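Local structure of VMB-1 (Vibrio alginolyticus, 6JV4) at residues A49-T54 with E66-K71; Q59-L64 with P92-L97; Q189-R194 with S212-T217; K15-N20 with A198-P203; E31-I36 with N170-Y175. The protein is a zinc-dependent subclass B1 metallo-beta-lactamase that probably hydrolyses the beta-lactam ring of antibiotics to a substituted beta-amino acid. All coordinates share one frame; numbering follows the deposited sequence.

Interaction 1. Residues A49-T54 with E66-K71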
# COMPACT_ATOMS: atom_id res chain seq x y z
N ALA A 49 -0.00 -8.18 15.01
CA ALA A 49 -0.57 -7.30 13.98
C ALA A 49 0.56 -6.81 13.09
O ALA A 49 1.72 -6.67 13.54
CB ALA A 49 -1.27 -6.11 14.59
N HIS A 50 0.16 -6.45 11.87
CA HIS A 50 1.12 -6.03 10.84
C HIS A 50 0.51 -4.89 10.05
O HIS A 50 -0.70 -4.94 9.79
CB HIS A 50 1.42 -7.21 9.94
CG HIS A 50 1.93 -8.41 10.67
ND1 HIS A 50 3.28 -8.65 10.80
CD2 HIS A 50 1.29 -9.45 11.25
CE1 HIS A 50 3.44 -9.81 11.44
NE2 HIS A 50 2.25 -10.31 11.71
N MET A 51 1.30 -3.89 9.72
CA MET A 51 0.82 -2.77 8.87
C MET A 51 1.22 -3.01 7.42
O MET A 51 2.38 -3.42 7.16
CB MET A 51 1.41 -1.43 9.31
CG MET A 51 0.95 -1.00 10.61
SD MET A 51 1.64 0.69 10.88
CE MET A 51 1.48 0.71 12.66
N ILE A 52 0.33 -2.66 6.50
CA ILE A 52 0.61 -2.51 5.07
C ILE A 52 0.44 -1.02 4.78
O ILE A 52 -0.70 -0.56 4.84
CB ILE A 52 -0.29 -3.42 4.22
CG1 ILE A 52 -0.07 -4.90 4.58
CG2 ILE A 52 -0.05 -3.14 2.75
CD1 ILE A 52 -1.04 -5.80 3.88
N ASP A 53 1.56 -0.33 4.59
CA ASP A 53 1.68 1.15 4.53
C ASP A 53 1.46 1.73 5.93
O ASP A 53 0.72 1.17 6.75
CB ASP A 53 0.81 1.78 3.45
CG ASP A 53 1.26 1.51 2.01
OD1 ASP A 53 2.32 0.81 1.80
OD2 ASP A 53 0.63 2.15 1.11
N THR A 54 2.11 2.86 6.17
CA THR A 54 1.81 3.70 7.35
C THR A 54 0.72 4.70 6.98
O THR A 54 0.61 5.15 5.82
CB THR A 54 3.10 4.35 7.88
OG1 THR A 54 3.73 5.13 6.85
CG2 THR A 54 4.10 3.35 8.40
N GLU A 66 -1.48 2.81 19.04
CA GLU A 66 -2.26 2.81 20.32
C GLU A 66 -3.47 1.89 20.15
O GLU A 66 -3.76 1.09 21.08
CB GLU A 66 -2.70 4.22 20.72
CG GLU A 66 -1.57 5.09 21.22
CD GLU A 66 -1.78 6.60 21.15
OE1 GLU A 66 -0.75 7.35 21.22
OE2 GLU A 66 -2.96 7.06 21.01
N TRP A 67 -4.20 1.99 19.05
CA TRP A 67 -5.42 1.18 18.82
C TRP A 67 -5.07 -0.29 18.76
O TRP A 67 -5.79 -1.09 19.40
CB TRP A 67 -6.12 1.60 17.54
CG TRP A 67 -7.32 0.78 17.19
CD1 TRP A 67 -8.60 0.98 17.59
CD2 TRP A 67 -7.35 -0.31 16.25
NE1 TRP A 67 -9.44 0.07 16.99
CE2 TRP A 67 -8.70 -0.74 16.18
CE3 TRP A 67 -6.38 -0.99 15.52
CZ2 TRP A 67 -9.09 -1.81 15.37
CZ3 TRP A 67 -6.77 -2.06 14.73
CH2 TRP A 67 -8.11 -2.46 14.67
N ILE A 68 -4.00 -0.64 18.04
CA ILE A 68 -3.55 -2.06 17.93
C ILE A 68 -3.25 -2.59 19.34
O ILE A 68 -3.75 -3.67 19.68
CB ILE A 68 -2.35 -2.19 16.98
CG1 ILE A 68 -2.79 -1.90 15.54
CG2 ILE A 68 -1.72 -3.58 17.09
CD1 ILE A 68 -1.63 -1.82 14.59
N GLU A 69 -2.42 -1.88 20.09
CA GLU A 69 -1.98 -2.34 21.43
C GLU A 69 -3.19 -2.40 22.38
O GLU A 69 -3.23 -3.37 23.17
CB GLU A 69 -0.83 -1.46 21.90
CG GLU A 69 0.42 -1.66 21.06
CD GLU A 69 1.68 -0.93 21.50
OE1 GLU A 69 1.58 -0.00 22.30
OE2 GLU A 69 2.77 -1.28 20.99
N ALA A 70 -4.15 -1.48 22.29
CA ALA A 70 -5.36 -1.47 23.15
C ALA A 70 -6.26 -2.67 22.83
O ALA A 70 -7.13 -2.98 23.66
CB ALA A 70 -6.14 -0.18 23.03
N LYS A 71 -6.07 -3.34 21.69
CA LYS A 71 -6.83 -4.58 21.36
C LYS A 71 -6.10 -5.81 21.92
O LYS A 71 -6.56 -6.92 21.67
CB LYS A 71 -7.06 -4.69 19.86
CG LYS A 71 -8.16 -3.80 19.33
CD LYS A 71 -8.29 -3.79 17.82
CE LYS A 71 -8.55 -5.15 17.19
NZ LYS A 71 -9.90 -5.66 17.51
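In the helix whose I68 meets A49 across this contact, A70 N reaches E66 O at 2.9 Å. One residue later K71 N bonds I68 O at 3.1 Å and leans weakly on W67 O as well. The side chain of I68 points from the helix toward the strand. The short branch does the closest work: I68 CG2 comes to 3.6 Å from A49 CB. With CG1 anti to the carbonyl carbon, chi1 (-68°) puts CG2, anti to the backbone N, against A49, and the extended chi2 (172°) carries I68 CD1 to 4.4 Å from M51 CE. A49 and I68 belong to a beta-alpha-beta unit, in which helix 58-70 crosses over between the parallel strands 48-52 and 74-79, and I68 is a residue with which that helix rests on the first strand. Alanine suits position 49 because a single methyl lets the branched isoleucine come close to the strand. M51 reaches across with an extended, flexible thioether, chi2 -175°, and its terminal methyl lies against I68, L64 and I65 of the helix. H50, on the other side of the strand, turns from the helix and bonds S77 OG through ND1. Backbone hydrogen bonds from A49 to T74 and K76, and from M51 to S77 and V79, tie the strand to its parallel neighbour.

Interaction 2. Residues Q59-L64 with P92-L97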
# COMPACT_ATOMS: atom_id res chain seq x y z
N GLN A 59 0.96 11.54 13.52
CA GLN A 59 -0.06 11.46 14.59
C GLN A 59 -0.96 10.24 14.30
O GLN A 59 -1.26 9.48 15.22
CB GLN A 59 -0.79 12.79 14.74
CG GLN A 59 0.13 13.91 15.24
CD GLN A 59 0.72 13.62 16.60
OE1 GLN A 59 0.02 13.16 17.52
NE2 GLN A 59 2.03 13.84 16.76
N GLY A 60 -1.36 10.04 13.05
CA GLY A 60 -2.21 8.89 12.71
C GLY A 60 -1.48 7.58 12.97
O GLY A 60 -2.14 6.65 13.44
N THR A 61 -0.19 7.47 12.64
CA THR A 61 0.59 6.22 12.89
C THR A 61 0.65 5.95 14.40
O THR A 61 0.41 4.80 14.86
CB THR A 61 1.97 6.27 12.24
OG1 THR A 61 1.78 6.55 10.84
CG2 THR A 61 2.73 4.99 12.47
N LYS A 62 0.90 6.99 15.18
CA LYS A 62 0.94 6.80 16.66
C LYS A 62 -0.44 6.36 17.15
O LYS A 62 -0.52 5.43 17.99
CB LYS A 62 1.37 8.11 17.33
CG LYS A 62 2.84 8.41 17.16
CD LYS A 62 3.27 9.68 17.86
CE LYS A 62 4.76 9.89 17.69
NZ LYS A 62 5.25 11.01 18.53
N GLN A 63 -1.52 6.95 16.63
CA GLN A 63 -2.90 6.59 17.03
C GLN A 63 -3.19 5.13 16.62
O GLN A 63 -3.84 4.38 17.40
CB GLN A 63 -3.92 7.53 16.42
CG GLN A 63 -3.83 8.94 17.00
CD GLN A 63 -4.46 9.95 16.06
OE1 GLN A 63 -5.07 9.60 15.07
NE2 GLN A 63 -4.34 11.24 16.38
N LEU A 64 -2.68 4.73 15.44
CA LEU A 64 -2.92 3.35 14.96
C LEU A 64 -2.19 2.37 15.90
O LEU A 64 -2.79 1.33 16.24
CB LEU A 64 -2.42 3.20 13.52
CG LEU A 64 -2.68 1.83 12.91
CD1 LEU A 64 -4.16 1.47 12.97
CD2 LEU A 64 -2.16 1.78 11.47
N PRO A 92 10.86 5.94 10.00
CA PRO A 92 11.72 6.34 11.10
C PRO A 92 11.06 6.03 12.45
O PRO A 92 11.74 5.46 13.32
CB PRO A 92 11.95 7.84 10.86
CG PRO A 92 11.80 7.98 9.36
CD PRO A 92 10.66 7.03 9.03
N LEU A 93 9.79 6.39 12.62
CA LEU A 93 9.05 6.11 13.87
C LEU A 93 9.06 4.61 14.13
O LEU A 93 9.32 4.21 15.28
CB LEU A 93 7.62 6.64 13.79
CG LEU A 93 6.75 6.28 14.98
CD1 LEU A 93 7.31 6.93 16.27
CD2 LEU A 93 5.32 6.66 14.74
N LEU A 94 8.72 3.79 13.12
CA LEU A 94 8.63 2.33 13.39
C LEU A 94 10.01 1.79 13.73
O LEU A 94 10.12 0.96 14.68
CB LEU A 94 8.03 1.62 12.18
CG LEU A 94 6.61 2.00 11.81
CD1 LEU A 94 6.13 1.24 10.58
CD2 LEU A 94 5.62 1.79 12.92
N ASN A 95 11.04 2.26 13.05
CA ASN A 95 12.43 1.78 13.30
C ASN A 95 12.82 2.19 14.74
O ASN A 95 13.38 1.34 15.46
CB ASN A 95 13.38 2.30 12.24
CG ASN A 95 13.31 1.54 10.92
OD1 ASN A 95 12.61 0.51 10.81
ND2 ASN A 95 13.97 2.10 9.91
N ASP A 96 12.46 3.40 15.14
CA ASP A 96 12.68 3.90 16.53
C ASP A 96 11.98 3.04 17.58
O ASP A 96 12.61 2.86 18.64
CB ASP A 96 12.26 5.35 16.68
CG ASP A 96 13.24 6.32 16.08
OD1 ASP A 96 14.35 5.88 15.76
OD2 ASP A 96 12.88 7.50 15.94
N LEU A 97 10.79 2.49 17.29
CA LEU A 97 10.00 1.59 18.19
C LEU A 97 10.43 0.14 18.02
O LEU A 97 9.79 -0.71 18.61
CB LEU A 97 8.51 1.77 17.92
CG LEU A 97 7.96 3.18 18.11
CD1 LEU A 97 6.52 3.28 17.62
CD2 LEU A 97 8.06 3.60 19.57
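No ring, amide or carboxylate takes part where T61 and K62 meet L93; this is a meeting of methyl and methylene groups, and the amides of Q63 and N95 serve other partners. Q63 bonds T9 and E11, and N95 bonds T101 and E117. One branch of L93 carries most of the contact. Its CD2 is 3.8 Å from T61 CG2 and 3.9 Å from K62 CG, lodging against two successive residues of helix 58-70, while CD1 lies 4.2 Å from K62 CE. T61 and L93 run past each other in opposite directions, and the lysine stretches obliquely across the leucine, its chain extended beyond CG, so that CG and CE lie against it. T61 is divided in its duties: with OG1 anti to the carbonyl carbon (chi1 -55°), the hydroxyl bonds D90 OD2 and T57 O, and CG2 is left facing the apolar side, where L94 CD2 also approaches to 4.3 Å. A beta-branched residue with one polar and one apolar arm fits such a boundary well. The helix segments run in roughly the same direction, 38° apart, with axes 11.3 Å from each other, and at this spacing L93 and K62 bridge the gap with their side-chain carbons. Both helices belong to the helical layer on one side of the alpha-beta/beta-alpha sandwich of metallo-beta-lactamases, the second of them following the HxHxD zinc motif that contains H82, H84 and D86.

Interaction 3. Residues Q189-R194 with S212-T217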
# COMPACT_ATOMS: atom_id res chain seq x y z
N GLN A 189 -1.15 -6.14 -16.21
CA GLN A 189 -1.57 -7.44 -16.77
C GLN A 189 -1.00 -8.57 -15.92
O GLN A 189 -1.70 -9.59 -15.74
CB GLN A 189 -1.21 -7.60 -18.24
CG GLN A 189 -1.94 -8.78 -18.86
CD GLN A 189 -3.43 -8.56 -18.92
OE1 GLN A 189 -3.89 -7.47 -19.28
NE2 GLN A 189 -4.19 -9.60 -18.64
N LYS A 190 0.24 -8.43 -15.40
CA LYS A 190 0.81 -9.49 -14.52
C LYS A 190 -0.07 -9.67 -13.29
O LYS A 190 -0.33 -10.81 -12.88
CB LYS A 190 2.26 -9.14 -14.16
CG LYS A 190 3.16 -9.16 -15.39
CD LYS A 190 4.59 -8.90 -15.03
CE LYS A 190 5.45 -8.85 -16.27
NZ LYS A 190 6.67 -8.07 -15.94
N VAL A 191 -0.54 -8.56 -12.71
CA VAL A 191 -1.41 -8.61 -11.51
C VAL A 191 -2.75 -9.23 -11.89
O VAL A 191 -3.25 -10.04 -11.14
CB VAL A 191 -1.53 -7.22 -10.88
CG1 VAL A 191 -2.52 -7.22 -9.72
CG2 VAL A 191 -0.17 -6.75 -10.44
N ILE A 192 -3.34 -8.77 -12.97
CA ILE A 192 -4.63 -9.33 -13.46
C ILE A 192 -4.49 -10.85 -13.62
O ILE A 192 -5.39 -11.58 -13.25
CB ILE A 192 -5.03 -8.64 -14.76
CG1 ILE A 192 -5.47 -7.21 -14.49
CG2 ILE A 192 -6.11 -9.42 -15.48
CD1 ILE A 192 -5.56 -6.35 -15.72
N ASN A 193 -3.42 -11.30 -14.25
CA ASN A 193 -3.25 -12.75 -14.55
C ASN A 193 -3.03 -13.53 -13.25
O ASN A 193 -3.45 -14.71 -13.13
CB ASN A 193 -2.08 -12.92 -15.51
CG ASN A 193 -2.38 -12.47 -16.92
OD1 ASN A 193 -3.51 -12.16 -17.25
ND2 ASN A 193 -1.36 -12.38 -17.72
N ARG A 194 -2.36 -12.93 -12.30
CA ARG A 194 -1.96 -13.62 -11.04
C ARG A 194 -3.13 -13.75 -10.08
O ARG A 194 -3.14 -14.74 -9.31
CB ARG A 194 -0.76 -12.90 -10.42
CG ARG A 194 -0.15 -13.61 -9.23
CD ARG A 194 1.12 -12.90 -8.80
NE ARG A 194 1.75 -13.51 -7.65
CZ ARG A 194 2.65 -14.47 -7.72
NH1 ARG A 194 3.00 -14.96 -8.91
NH2 ARG A 194 3.20 -14.95 -6.63
N SER A 212 -12.38 -5.02 -11.20
CA SER A 212 -12.49 -4.02 -12.28
C SER A 212 -11.53 -2.86 -12.04
O SER A 212 -11.13 -2.21 -13.01
CB SER A 212 -13.90 -3.56 -12.50
OG SER A 212 -14.35 -2.73 -11.48
N LEU A 213 -11.10 -2.60 -10.79
CA LEU A 213 -10.16 -1.48 -10.57
C LEU A 213 -8.87 -1.76 -11.33
O LEU A 213 -8.24 -0.81 -11.78
CB LEU A 213 -9.86 -1.26 -9.08
CG LEU A 213 -10.87 -0.41 -8.30
CD1 LEU A 213 -12.28 -0.96 -8.36
CD2 LEU A 213 -10.40 -0.25 -6.86
N LEU A 214 -8.45 -3.00 -11.44
CA LEU A 214 -7.21 -3.33 -12.15
C LEU A 214 -7.37 -2.98 -13.64
O LEU A 214 -6.46 -2.45 -14.24
CB LEU A 214 -6.91 -4.81 -11.99
CG LEU A 214 -6.76 -5.36 -10.58
CD1 LEU A 214 -6.42 -6.83 -10.67
CD2 LEU A 214 -5.75 -4.58 -9.75
N LYS A 215 -8.50 -3.40 -14.21
CA LYS A 215 -8.79 -3.18 -15.66
C LYS A 215 -8.93 -1.68 -15.92
O LYS A 215 -8.45 -1.22 -16.97
CB LYS A 215 -10.07 -3.93 -16.06
CG LYS A 215 -9.92 -5.44 -16.20
CD LYS A 215 -9.50 -6.12 -14.92
CE LYS A 215 -9.35 -7.62 -15.07
NZ LYS A 215 -10.67 -8.29 -15.19
N HIS A 216 -9.55 -0.96 -14.98
CA HIS A 216 -9.74 0.50 -15.13
C HIS A 216 -8.37 1.17 -15.16
O HIS A 216 -8.15 2.03 -16.00
CB HIS A 216 -10.64 1.02 -14.00
CG HIS A 216 -10.87 2.49 -14.11
ND1 HIS A 216 -11.45 3.08 -15.26
CD2 HIS A 216 -10.46 3.50 -13.33
CE1 HIS A 216 -11.50 4.40 -15.07
NE2 HIS A 216 -10.87 4.67 -13.90
N THR A 217 -7.53 0.85 -14.20
CA THR A 217 -6.18 1.44 -14.09
C THR A 217 -5.36 1.13 -15.36
O THR A 217 -4.69 2.05 -15.90
CB THR A 217 -5.44 0.95 -12.85
OG1 THR A 217 -6.23 1.41 -11.75
CG2 THR A 217 -4.04 1.50 -12.78
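I192 is the hub of this helix pair and is touched by two residues of the facing helix. Its CG1 lies 3.8 Å from L214 CB, the two side chains sliding past each other in opposite directions. Its CG2 meets K215 CE at 3.7 Å at the solvent side of the contact, where the bend at chi2 (61°) folds the lysine methylenes over the isoleucine and chi4 directs NZ. On the inner side V191 CG1 comes to 4.0 Å from L214 CD1, the side chains crossing at about a right angle. Branched aliphatic V191 and L214 suit burial, and a long lysine can serve both apolar neighbours and the solvent. One shell out, polar bonds flank the apolar contact. Q189 NE2 bonds N193 OD1 one turn further along at 3.0 Å, and Q189 OE1 reaches Q218 NE2 of the other helix. T217 OG1 joins T217 N in binding L213 O, the two donors coming from opposite faces of its plane. Beneath, V191 and L214 both rest on L159 of strand 158-162. The segments run nearly antiparallel (159°), axes 9.9 Å apart, in the helical layer covering the five-stranded sheet of the alpha-beta/beta-alpha sandwich.

Interaction 4. Residues K15-N20 with A198-P203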
# COMPACT_ATOMS: atom_id res chain seq x y z
N LYS A 15 -11.66 0.97 9.10
CA LYS A 15 -12.85 0.23 8.63
C LYS A 15 -12.49 -1.24 8.72
O LYS A 15 -11.42 -1.62 8.26
CB LYS A 15 -13.29 0.62 7.21
CG LYS A 15 -13.86 2.04 7.12
CD LYS A 15 -13.82 2.67 5.74
CE LYS A 15 -15.12 2.79 4.99
NZ LYS A 15 -14.94 3.79 3.89
N LYS A 16 -13.38 -2.04 9.28
CA LYS A 16 -13.15 -3.49 9.32
C LYS A 16 -13.54 -4.11 7.97
O LYS A 16 -14.65 -3.83 7.48
CB LYS A 16 -13.98 -4.07 10.46
CG LYS A 16 -13.76 -5.55 10.65
CD LYS A 16 -14.67 -6.13 11.73
CE LYS A 16 -14.09 -7.39 12.31
NZ LYS A 16 -15.14 -8.12 13.06
N LEU A 17 -12.63 -4.86 7.36
CA LEU A 17 -12.87 -5.53 6.05
C LEU A 17 -13.17 -7.00 6.36
O LEU A 17 -13.98 -7.60 5.67
CB LEU A 17 -11.68 -5.40 5.07
CG LEU A 17 -11.27 -3.97 4.69
CD1 LEU A 17 -10.16 -3.99 3.65
CD2 LEU A 17 -12.44 -3.17 4.17
N SER A 18 -12.55 -7.54 7.39
CA SER A 18 -12.81 -8.93 7.86
C SER A 18 -12.32 -9.03 9.28
O SER A 18 -11.74 -8.07 9.78
CB SER A 18 -12.16 -9.94 6.93
OG SER A 18 -10.74 -9.93 7.10
N ASP A 19 -12.54 -10.16 9.97
CA ASP A 19 -12.09 -10.32 11.37
C ASP A 19 -10.61 -10.04 11.51
O ASP A 19 -10.20 -9.58 12.57
CB ASP A 19 -12.36 -11.74 11.87
CG ASP A 19 -13.82 -11.94 12.21
OD1 ASP A 19 -14.51 -10.93 12.48
OD2 ASP A 19 -14.26 -13.08 12.14
N ASN A 20 -9.82 -10.33 10.48
CA ASN A 20 -8.34 -10.24 10.59
C ASN A 20 -7.80 -9.02 9.80
O ASN A 20 -6.59 -8.90 9.75
CB ASN A 20 -7.70 -11.54 10.14
CG ASN A 20 -8.10 -12.68 11.05
OD1 ASN A 20 -7.97 -12.56 12.26
ND2 ASN A 20 -8.62 -13.75 10.48
N ALA A 198 -9.26 -12.38 -7.04
CA ALA A 198 -9.40 -11.21 -6.14
C ALA A 198 -10.88 -10.87 -5.93
O ALA A 198 -11.60 -10.68 -6.92
CB ALA A 198 -8.62 -10.04 -6.69
N LYS A 199 -11.27 -10.70 -4.68
CA LYS A 199 -12.65 -10.31 -4.34
C LYS A 199 -12.72 -8.83 -4.02
O LYS A 199 -13.77 -8.22 -4.31
CB LYS A 199 -13.17 -11.17 -3.20
CG LYS A 199 -13.32 -12.62 -3.63
CD LYS A 199 -14.28 -12.84 -4.81
CE LYS A 199 -14.57 -14.31 -5.10
NZ LYS A 199 -13.44 -14.95 -5.81
N LEU A 200 -11.69 -8.28 -3.40
CA LEU A 200 -11.67 -6.86 -2.99
C LEU A 200 -10.30 -6.35 -3.40
O LEU A 200 -9.34 -7.08 -3.17
CB LEU A 200 -11.83 -6.77 -1.47
CG LEU A 200 -12.03 -5.37 -0.88
CD1 LEU A 200 -13.31 -4.73 -1.38
CD2 LEU A 200 -12.06 -5.50 0.63
N VAL A 201 -10.28 -5.23 -4.07
CA VAL A 201 -9.03 -4.55 -4.45
C VAL A 201 -9.01 -3.20 -3.75
O VAL A 201 -10.01 -2.45 -3.81
CB VAL A 201 -8.95 -4.40 -5.98
CG1 VAL A 201 -7.70 -3.60 -6.35
CG2 VAL A 201 -8.99 -5.74 -6.68
N VAL A 202 -7.97 -2.97 -2.94
CA VAL A 202 -7.84 -1.71 -2.20
C VAL A 202 -6.87 -0.81 -2.96
O VAL A 202 -5.68 -1.15 -3.04
CB VAL A 202 -7.35 -1.97 -0.76
CG1 VAL A 202 -7.21 -0.67 -0.01
CG2 VAL A 202 -8.27 -2.94 -0.02
N PRO A 203 -7.34 0.31 -3.54
CA PRO A 203 -6.46 1.27 -4.16
C PRO A 203 -5.81 2.13 -3.08
O PRO A 203 -6.29 2.23 -1.97
CB PRO A 203 -7.37 2.06 -5.06
CG PRO A 203 -8.65 2.16 -4.23
CD PRO A 203 -8.74 0.81 -3.55
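L17 reaches from the corner the chain turns at this residue toward L200 and V202 on strand 200-203. Its CB already heads for the facing strand, yet lies 4.5 Å from the nearest atom there, L200 CD2. L17 CG is 4.4 Å from L200 CD2, and the branches complete the approach. With CG anti to the carbonyl carbon (chi1 -60°), an extended chi2 (-176°) carries CD1 forward to 3.9 Å from L200 CD2 and 4.3 Å from V202 CG2, so it lies across two residues whose side chains emerge from the same side of the strand. L17 CD2 comes to 4.3 Å from L200 CD2. The two leucines cross at about a right angle, tip methyl against tip methyl. L17 and S18 together form a classic beta bulge opposite one residue of strand 21-30, and the chain changes direction there. K16 NZ bridges to D19 OD1 at 2.9 Å, a salt bridge that spans the turn on the exposed side and meets the carboxylate oxygen nearly along its C-O bond. Within its own sheet L17 also touches L41, while L200 lies on I158 and V202 on F160. The contact thus joins the edge strand of one sheet to that of the other, at the margin of the sandwich core. Leucine and valine offer nothing directional, so the two sheets meet here through dispersion and the exclusion of water, and the charges stay on the outside.

Interaction 5. Residues E31-I36 with N170-Y175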
# COMPACT_ATOMS: atom_id res chain seq x y z
N GLU A 31 -1.44 19.20 -4.14
CA GLU A 31 -1.65 19.97 -5.38
C GLU A 31 -1.12 19.16 -6.56
O GLU A 31 -0.07 18.52 -6.46
CB GLU A 31 -0.93 21.32 -5.26
CG GLU A 31 -1.64 22.28 -4.31
CD GLU A 31 -3.04 22.55 -4.81
OE1 GLU A 31 -3.15 22.99 -5.96
OE2 GLU A 31 -4.03 22.21 -4.11
N PRO A 32 -1.76 19.24 -7.73
CA PRO A 32 -3.00 20.00 -7.90
C PRO A 32 -4.32 19.26 -7.72
O PRO A 32 -5.35 19.82 -8.08
CB PRO A 32 -2.89 20.33 -9.40
CG PRO A 32 -2.33 19.04 -9.98
CD PRO A 32 -1.26 18.66 -8.99
N TRP A 33 -4.33 18.04 -7.16
CA TRP A 33 -5.58 17.24 -7.10
C TRP A 33 -6.48 17.65 -5.94
O TRP A 33 -7.60 17.18 -5.93
CB TRP A 33 -5.29 15.76 -7.00
CG TRP A 33 -4.62 15.36 -8.26
CD1 TRP A 33 -5.15 15.23 -9.51
CD2 TRP A 33 -3.22 15.27 -8.39
NE1 TRP A 33 -4.16 14.96 -10.40
CE2 TRP A 33 -2.96 15.00 -9.74
CE3 TRP A 33 -2.19 15.37 -7.46
CZ2 TRP A 33 -1.67 14.85 -10.22
CZ3 TRP A 33 -0.92 15.21 -7.93
CH2 TRP A 33 -0.68 14.93 -9.28
N GLY A 34 -5.96 18.34 -4.94
CA GLY A 34 -6.73 18.74 -3.76
C GLY A 34 -6.71 17.67 -2.66
O GLY A 34 -5.74 16.94 -2.58
N LEU A 35 -7.77 17.59 -1.87
CA LEU A 35 -7.84 16.62 -0.74
C LEU A 35 -8.00 15.21 -1.32
O LEU A 35 -8.92 14.96 -2.13
CB LEU A 35 -9.01 16.97 0.17
CG LEU A 35 -8.83 18.19 1.06
CD1 LEU A 35 -10.17 18.54 1.66
CD2 LEU A 35 -7.80 17.94 2.11
N ILE A 36 -7.12 14.32 -0.92
CA ILE A 36 -7.24 12.89 -1.34
C ILE A 36 -7.08 11.99 -0.13
O ILE A 36 -6.30 12.29 0.77
CB ILE A 36 -6.29 12.56 -2.49
CG1 ILE A 36 -4.83 12.76 -2.10
CG2 ILE A 36 -6.67 13.34 -3.75
CD1 ILE A 36 -3.82 12.25 -3.14
N ASN A 170 -11.64 7.30 -10.63
CA ASN A 170 -10.49 8.13 -11.09
C ASN A 170 -10.55 8.32 -12.60
O ASN A 170 -10.70 7.34 -13.34
CB ASN A 170 -9.12 7.55 -10.77
CG ASN A 170 -8.63 7.97 -9.42
OD1 ASN A 170 -9.10 7.46 -8.43
ND2 ASN A 170 -7.71 8.91 -9.35
N LYS A 171 -10.36 9.57 -13.05
CA LYS A 171 -10.33 9.90 -14.49
C LYS A 171 -8.89 10.05 -14.97
O LYS A 171 -8.73 10.15 -16.18
CB LYS A 171 -11.11 11.19 -14.74
CG LYS A 171 -12.58 11.07 -14.37
CD LYS A 171 -13.28 10.01 -15.23
CE LYS A 171 -14.79 10.00 -15.06
NZ LYS A 171 -15.16 9.74 -13.64
N ASN A 172 -7.90 10.03 -14.07
CA ASN A 172 -6.50 10.13 -14.52
C ASN A 172 -5.62 9.35 -13.53
O ASN A 172 -6.14 8.79 -12.57
CB ASN A 172 -6.05 11.59 -14.60
CG ASN A 172 -6.16 12.30 -13.28
OD1 ASN A 172 -5.57 11.93 -12.26
ND2 ASN A 172 -6.98 13.34 -13.26
N LEU A 173 -4.33 9.31 -13.82
CA LEU A 173 -3.37 8.49 -13.04
C LEU A 173 -2.91 9.22 -11.79
O LEU A 173 -2.20 8.62 -11.01
CB LEU A 173 -2.19 8.14 -13.93
CG LEU A 173 -2.49 7.18 -15.09
CD1 LEU A 173 -1.30 7.10 -15.99
CD2 LEU A 173 -2.93 5.80 -14.57
N GLY A 174 -3.33 10.46 -11.55
CA GLY A 174 -2.78 11.22 -10.43
C GLY A 174 -1.33 11.57 -10.68
O GLY A 174 -0.97 11.89 -11.82
N TYR A 175 -0.53 11.55 -9.62
CA TYR A 175 0.85 12.08 -9.71
C TYR A 175 1.70 11.13 -10.54
O TYR A 175 1.90 9.96 -10.14
CB TYR A 175 1.47 12.27 -8.34
CG TYR A 175 2.90 12.71 -8.43
CD1 TYR A 175 3.21 13.94 -8.98
CD2 TYR A 175 3.94 11.89 -8.03
CE1 TYR A 175 4.52 14.37 -9.02
CE2 TYR A 175 5.25 12.30 -8.08
CZ TYR A 175 5.55 13.56 -8.56
OH TYR A 175 6.84 13.97 -8.67
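Around W33 and G174, the closest CA pair at 7.4 Å, both segments are irregular loop, apart from I36, which begins strand 36-45. A cis peptide precedes P32, and W33 and G34 make a classic beta bulge, with G34 at a phi of 88°. G174 has a phi of 69°, likewise easiest for glycine. Two residues earlier N172 makes an Asx turn: its CG lies between the backbone N and the carbonyl carbon (chi1 59°), which curls the amide back so that OD1 accepts from G174 N at 2.8 Å. The indole of W33 is sandwiched by loop atoms, with G174 CA 3.6 Å above one face and P32 CD at the same height on the opposite face, both toward the rim. At its far corner CZ2 lies 3.3 Å from G174 C, and CH2 is 3.5 Å from Y175 CB. CH2 also sits at the edge of the tyrosine ring, near its plane. The side chain of Y175 is about 4 Å from that of H84, a zinc ligand. The W33 loop joins strands 21-30 and 36-45, probably as the active-site flap of B1 relatives, and the other segment is anchored by L173 against L220 and A224 of helix 212-226.

From the N terminus, residues 15-20 open interaction 4, whose long loop encloses interactions 1, 2 and 5. Residues 31-36 open interaction 5, and within it strand 48-52 and helix 58-70 open interactions 1 and 2. These two cross, since residues 66-71 close interaction 1 before residues 92-97 close interaction 2, and they touch through T54 and L94. Residues 170-175 then close interaction 5. Interaction 3 opens at residues 189-194, strand 200-203 closes interaction 4, and residues 212-217 close interaction 3, so these also cross. Interaction 1 sets helix 58-70 on its sheet, 2 joins it to helix 91-96, 4 joins the sheets, 3 pairs two helices on the other side, and 5 links loops beside the zinc site.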